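Local atomic coordinates of E3 ubiquitin-protein ligase HERC2 (Homo sapiens, PDB entry 4L1M), a protein that probably transfers ubiquitin to target proteins as a HECT-type E3 ligase, and carries RCC1-like beta-propeller domains. Residues Ser337-Gln340 with Cys341-Phe344; Val349-Pro352 with Glu353-Leu357. One frame throughout, in Å; residues are numbered along the deposited sequence.

Interaction 1: Ser337-Gln340 with Cys341-Phe344; sequences SNDQ and CQHF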
ATOM      1  N   SER A 337      12.377 -11.021   1.368  1.00 46.74           N
ATOM      2  CA  SER A 337      13.757 -10.717   1.031  1.00 48.57           C
ATOM      3  C   SER A 337      14.445 -10.052   2.210  1.00 49.22           C
ATOM      4  O   SER A 337      13.818  -9.309   2.967  1.00 46.89           O
ATOM      5  CB  SER A 337      13.811  -9.824  -0.215  1.00 48.48           C
ATOM      6  OG  SER A 337      15.099  -9.259  -0.397  1.00 51.09           O
ATOM      7  N   ASN A 338      15.741 -10.330   2.358  1.00 51.96           N
ATOM      8  CA  ASN A 338      16.552  -9.707   3.399  1.00 52.52           C
ATOM      9  C   ASN A 338      17.900  -9.215   2.856  1.00 54.70           C
ATOM     10  O   ASN A 338      18.904  -9.196   3.581  1.00 57.33           O
ATOM     11  CB  ASN A 338      16.755 -10.687   4.556  1.00 52.44           C
ATOM     12  CG  ASN A 338      17.206 -10.001   5.837  1.00 52.83           C
ATOM     13  OD1 ASN A 338      16.855  -8.857   6.097  1.00 50.87           O
ATOM     14  ND2 ASN A 338      17.990 -10.713   6.650  1.00 54.48           N
ATOM     15  N   ASP A 339      17.905  -8.774   1.600  1.00 55.03           N
ATOM     16  CA  ASP A 339      19.130  -8.231   0.965  1.00 59.12           C
ATOM     17  C   ASP A 339      19.647  -6.944   1.610  1.00 59.13           C
ATOM     18  O   ASP A 339      20.829  -6.661   1.534  1.00 59.86           O
ATOM     19  CB  ASP A 339      18.931  -8.007  -0.544  1.00 60.94           C
ATOM     20  CG  ASP A 339      17.648  -7.223  -0.888  1.00 61.02           C
ATOM     21  OD1 ASP A 339      16.982  -6.644  -0.009  1.00 65.19           O
ATOM     22  OD2 ASP A 339      17.300  -7.191  -2.080  1.00 67.06           O
ATOM     23  N   GLN A 340      18.744  -6.187   2.244  1.00 61.66           N
ATOM     24  CA  GLN A 340      19.048  -4.913   2.919  1.00 65.40           C
ATOM     25  C   GLN A 340      18.603  -4.895   4.386  1.00 65.72           C
ATOM     26  O   GLN A 340      18.175  -3.855   4.893  1.00 65.70           O
ATOM     27  CB  GLN A 340      18.319  -3.775   2.214  1.00 66.63           C
ATOM     28  CG  GLN A 340      18.543  -3.703   0.712  1.00 69.58           C
ATOM     29  CD  GLN A 340      19.885  -3.108   0.353  1.00 72.98           C
ATOM     30  OE1 GLN A 340      20.724  -2.842   1.218  1.00 73.86           O
ATOM     31  NE2 GLN A 340      20.094  -2.889  -0.935  1.00 76.48           N
ATOM     32  N   CYS A 341      18.679  -6.042   5.057  1.00 65.03           N
ATOM     33  CA  CYS A 341      18.324  -6.129   6.465  1.00 65.24           C
ATOM     34  C   CYS A 341      16.898  -5.691   6.792  1.00 63.28           C
ATOM     35  O   CYS A 341      16.658  -5.130   7.862  1.00 64.93           O
ATOM     36  CB  CYS A 341      19.314  -5.315   7.285  1.00 67.00           C
ATOM     37  SG  CYS A 341      21.002  -5.908   7.057  1.00 68.22           S
ATOM     38  N   GLN A 342      15.949  -5.982   5.895  1.00 59.82           N
ATOM     39  CA  GLN A 342      14.527  -5.700   6.149  1.00 57.85           C
ATOM     40  C   GLN A 342      14.007  -6.475   7.345  1.00 57.22           C
ATOM     41  O   GLN A 342      12.915  -6.174   7.853  1.00 60.13           O
ATOM     42  CB  GLN A 342      13.643  -6.094   4.956  1.00 55.81           C
ATOM     43  CG  GLN A 342      13.872  -5.322   3.672  1.00 55.01           C
ATOM     44  CD  GLN A 342      14.966  -5.930   2.837  1.00 55.41           C
ATOM     45  OE1 GLN A 342      16.025  -6.247   3.359  1.00 57.41           O
ATOM     46  NE2 GLN A 342      14.712  -6.119   1.549  1.00 52.08           N
ATOM     47  N   HIS A 343      14.751  -7.507   7.741  1.00 55.86           N
ATOM     48  CA  HIS A 343      14.403  -8.351   8.875  1.00 56.75           C
ATOM     49  C   HIS A 343      15.556  -8.386   9.844  1.00 59.23           C
ATOM     50  O   HIS A 343      16.571  -9.021   9.575  1.00 63.79           O
ATOM     51  CB  HIS A 343      14.100  -9.760   8.385  1.00 55.16           C
ATOM     52  CG  HIS A 343      13.132  -9.782   7.259  1.00 51.49           C
ATOM     53  ND1 HIS A 343      11.770  -9.812   7.455  1.00 50.06           N
ATOM     54  CD2 HIS A 343      13.323  -9.732   5.925  1.00 50.33           C
ATOM     55  CE1 HIS A 343      11.159  -9.806   6.285  1.00 48.49           C
ATOM     56  NE2 HIS A 343      12.081  -9.757   5.340  1.00 49.72           N
ATOM     57  N   PHE A 344      15.387  -7.743  10.991  1.00 57.71           N
ATOM     58  CA  PHE A 344      16.472  -7.639  11.954  1.00 58.40           C
ATOM     59  C   PHE A 344      16.659  -8.905  12.772  1.00 60.52           C
ATOM     60  O   PHE A 344      17.541  -8.958  13.585  1.00 62.14           O
ATOM     61  CB  PHE A 344      16.261  -6.441  12.876  1.00 58.00           C
ATOM     62  CG  PHE A 344      15.011  -6.516  13.724  1.00 57.49           C
ATOM     63  CD1 PHE A 344      14.951  -7.326  14.840  1.00 60.06           C
ATOM     64  CD2 PHE A 344      13.910  -5.752  13.419  1.00 55.83           C
ATOM     65  CE1 PHE A 344      13.806  -7.382  15.615  1.00 60.11           C
ATOM     66  CE2 PHE A 344      12.762  -5.802  14.190  1.00 56.09           C
ATOM     67  CZ  PHE A 344      12.709  -6.617  15.285  1.00 57.50           C
TER
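Gln342 folds back over the turn made by Asn338, Asp339, Gln340 and Cys341, and both ends of its amide grip that turn. The loop belongs to a blade of the RCC1-like propeller, where it follows strand 332-335. Gln342 NE2 gives a hydrogen bond of 2.8 Å to Asp339 OD1, with the carboxylate and amide planes only 12° apart, while Gln342 OE1 receives Gln340 N at 2.9 Å. A glutamine suits this place because one flat group supplies both a donor and an acceptor; the bend at chi2 (87°) turns the amide back toward the preceding residues. The backbone adds a weak bond from Cys341 N to Asn338 O, 3.5 Å, which closes a beta turn, and Cys341 continues it in the left-handed region with positive phi.

Asn338, also buried, links the turn to the residues that follow. Its OD1 accepts His343 N at 3.0 Å, the donor standing well above the carbonyl plane, while its ND2 is bonded to Arg348 O, so one buried amide ties the turn to the chain that follows on both its polar atoms. The His343 ring presents its edge to Asn338, and the imidazole itself is positioned from the second shell by Ser334, whose OG is hydrogen-bonded to ND1. Where the two side chains meet, Asn338 CB lies 3.8 Å from His343 CD2.

Interaction 2: Val349-Pro352 with Glu353-Leu357; sequences VTKP and EPAAL
At the corner between strand 350-352 and strand 354-356, the outermost strand of a propeller blade, Lys351 reaches across the bend to Ala355. The chain turns at Glu353, flanked by Pro352 and Pro354. Neither proline has an amide hydrogen to offer, and their rings restrict the backbone, which suits residues at a bend between strands. The CB of Glu353 points away overall, yet it and CG still touch the carbonyl carbon of Pro352; the residue is exposed, a natural place for a charged side chain.

Inside the bend the extended chain of Lys351, CG anti to the backbone N (chi1 -179°), carries NZ across the corner to Ala355 O. Its CG passes 3.6 Å from Glu353 O, its CE packs 3.9 Å from Ala355 CB, and its NZ gives a hydrogen bond of 3.0 Å to Ala355 O, approaching from above the carbonyl plane. The small methyl of Ala355 lets the lysine chain lie close, and Leu357 adds a nonpolar neighbour, its CD2 3.9 Å from Lys351 NZ.

Beyond the corner the ammonium group also meets Asp345 OD2 in a salt bridge and Ser334 OG in a hydrogen bond. A buried lysine is thus given a carbonyl, a hydroxyl and a carboxylate, and the negative charge of Asp345 would be expected to favour the protonated, positively charged form of Lys351.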
ATOM      1  N   VAL A 349      20.109 -14.105   3.780  1.00 61.00           N
ATOM      2  CA  VAL A 349      19.626 -13.153   2.745  1.00 58.29           C
ATOM      3  C   VAL A 349      18.139 -13.229   2.440  1.00 54.93           C
ATOM      4  O   VAL A 349      17.621 -12.369   1.737  1.00 53.65           O
ATOM      5  CB  VAL A 349      20.380 -13.306   1.399  1.00 59.46           C
ATOM      6  CG1 VAL A 349      21.880 -13.067   1.601  1.00 62.93           C
ATOM      7  CG2 VAL A 349      20.108 -14.672   0.756  1.00 59.11           C
ATOM      8  N   THR A 350      17.462 -14.262   2.945  1.00 54.95           N
ATOM      9  CA  THR A 350      15.989 -14.310   2.945  1.00 52.61           C
ATOM     10  C   THR A 350      15.437 -14.846   4.265  1.00 52.70           C
ATOM     11  O   THR A 350      16.166 -15.436   5.067  1.00 55.33           O
ATOM     12  CB  THR A 350      15.404 -15.156   1.778  1.00 50.95           C
ATOM     13  OG1 THR A 350      15.653 -16.539   1.998  1.00 52.05           O
ATOM     14  CG2 THR A 350      15.982 -14.742   0.451  1.00 50.34           C
ATOM     15  N   LYS A 351      14.159 -14.564   4.495  1.00 50.82           N
ATOM     16  CA  LYS A 351      13.393 -15.118   5.615  1.00 52.12           C
ATOM     17  C   LYS A 351      12.227 -15.861   4.976  1.00 51.06           C
ATOM     18  O   LYS A 351      11.186 -15.254   4.680  1.00 50.95           O
ATOM     19  CB  LYS A 351      12.883 -13.995   6.545  1.00 52.09           C
ATOM     20  CG  LYS A 351      12.104 -14.493   7.756  1.00 53.27           C
ATOM     21  CD  LYS A 351      11.662 -13.337   8.650  1.00 52.87           C
ATOM     22  CE  LYS A 351      10.960 -13.848   9.906  1.00 54.05           C
ATOM     23  NZ  LYS A 351      10.555 -12.745  10.824  1.00 53.10           N
ATOM     24  N   PRO A 352      12.410 -17.163   4.704  1.00 52.33           N
ATOM     25  CA  PRO A 352      11.462 -17.944   3.900  1.00 51.70           C
ATOM     26  C   PRO A 352      10.029 -17.951   4.402  1.00 51.74           C
ATOM     27  O   PRO A 352       9.101 -17.799   3.607  1.00 50.63           O
ATOM     28  CB  PRO A 352      12.044 -19.365   3.958  1.00 53.51           C
ATOM     29  CG  PRO A 352      13.499 -19.162   4.132  1.00 54.49           C
ATOM     30  CD  PRO A 352      13.628 -17.946   5.008  1.00 54.66           C
ATOM     31  N   GLU A 353       9.852 -18.149   5.699  1.00 55.22           N
ATOM     32  CA  GLU A 353       8.525 -18.263   6.260  1.00 57.81           C
ATOM     33  C   GLU A 353       8.262 -17.178   7.292  1.00 56.77           C
ATOM     34  O   GLU A 353       9.196 -16.681   7.908  1.00 59.70           O
ATOM     35  CB  GLU A 353       8.342 -19.627   6.892  1.00 61.70           C
ATOM     36  CG  GLU A 353       8.654 -20.754   5.937  1.00 64.43           C
ATOM     37  CD  GLU A 353       7.642 -21.868   6.063  1.00 67.85           C
ATOM     38  OE1 GLU A 353       8.060 -23.016   6.169  1.00 67.51           O
ATOM     39  OE2 GLU A 353       6.415 -21.576   6.069  1.00 70.99           O
ATOM     40  N   PRO A 354       6.978 -16.822   7.483  1.00 53.81           N
ATOM     41  CA  PRO A 354       6.607 -15.837   8.483  1.00 53.86           C
ATOM     42  C   PRO A 354       6.959 -16.270   9.894  1.00 55.18           C
ATOM     43  O   PRO A 354       6.865 -17.447  10.231  1.00 57.43           O
ATOM     44  CB  PRO A 354       5.082 -15.720   8.329  1.00 53.70           C
ATOM     45  CG  PRO A 354       4.775 -16.301   6.988  1.00 51.75           C
ATOM     46  CD  PRO A 354       5.811 -17.332   6.740  1.00 52.54           C
ATOM     47  N   ALA A 355       7.368 -15.314  10.706  1.00 53.91           N
ATOM     48  CA  ALA A 355       7.689 -15.573  12.105  1.00 55.52           C
ATOM     49  C   ALA A 355       7.675 -14.246  12.847  1.00 54.24           C
ATOM     50  O   ALA A 355       8.003 -13.209  12.275  1.00 53.47           O
ATOM     51  CB  ALA A 355       9.042 -16.253  12.240  1.00 56.42           C
ATOM     52  N   ALA A 356       7.250 -14.284  14.099  1.00 55.96           N
ATOM     53  CA  ALA A 356       7.137 -13.088  14.918  1.00 56.01           C
ATOM     54  C   ALA A 356       8.497 -12.458  15.058  1.00 56.72           C
ATOM     55  O   ALA A 356       9.481 -13.159  15.235  1.00 57.87           O
ATOM     56  CB  ALA A 356       6.580 -13.435  16.291  1.00 58.09           C
ATOM     57  N   LEU A 357       8.549 -11.140  14.932  1.00 56.28           N
ATOM     58  CA  LEU A 357       9.743 -10.403  15.248  1.00 58.55           C
ATOM     59  C   LEU A 357       9.769 -10.224  16.752  1.00 62.08           C
ATOM     60  O   LEU A 357       8.740  -9.919  17.345  1.00 61.68           O
ATOM     61  CB  LEU A 357       9.722  -9.046  14.567  1.00 57.09           C
ATOM     62  CG  LEU A 357       9.894  -9.081  13.052  1.00 56.57           C
ATOM     63  CD1 LEU A 357       9.450  -7.776  12.421  1.00 54.11           C
ATOM     64  CD2 LEU A 357      11.339  -9.391  12.686  1.00 58.70           C
TER

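Overall arrangement
The two contacts come in series along one connection of the RCC1-like propeller, which has seven four-stranded antiparallel blades. Interaction 1 occupies the loop after strand 332-335, the third of its blade; interaction 2 follows and delivers the chain to 354-356, the outermost fourth strand. Their centres are about 9 Å apart and they touch: Asn338 N makes a probable hydrogen bond to Val349 O, His343 packs against Lys351, and Phe344 against Leu357. Ser334, on strand 332-335, joins them further, since its OG serves both His343 ND1 and Lys351 NZ. The long excursion between neighbouring strands is thereby fastened to itself and to its own blade.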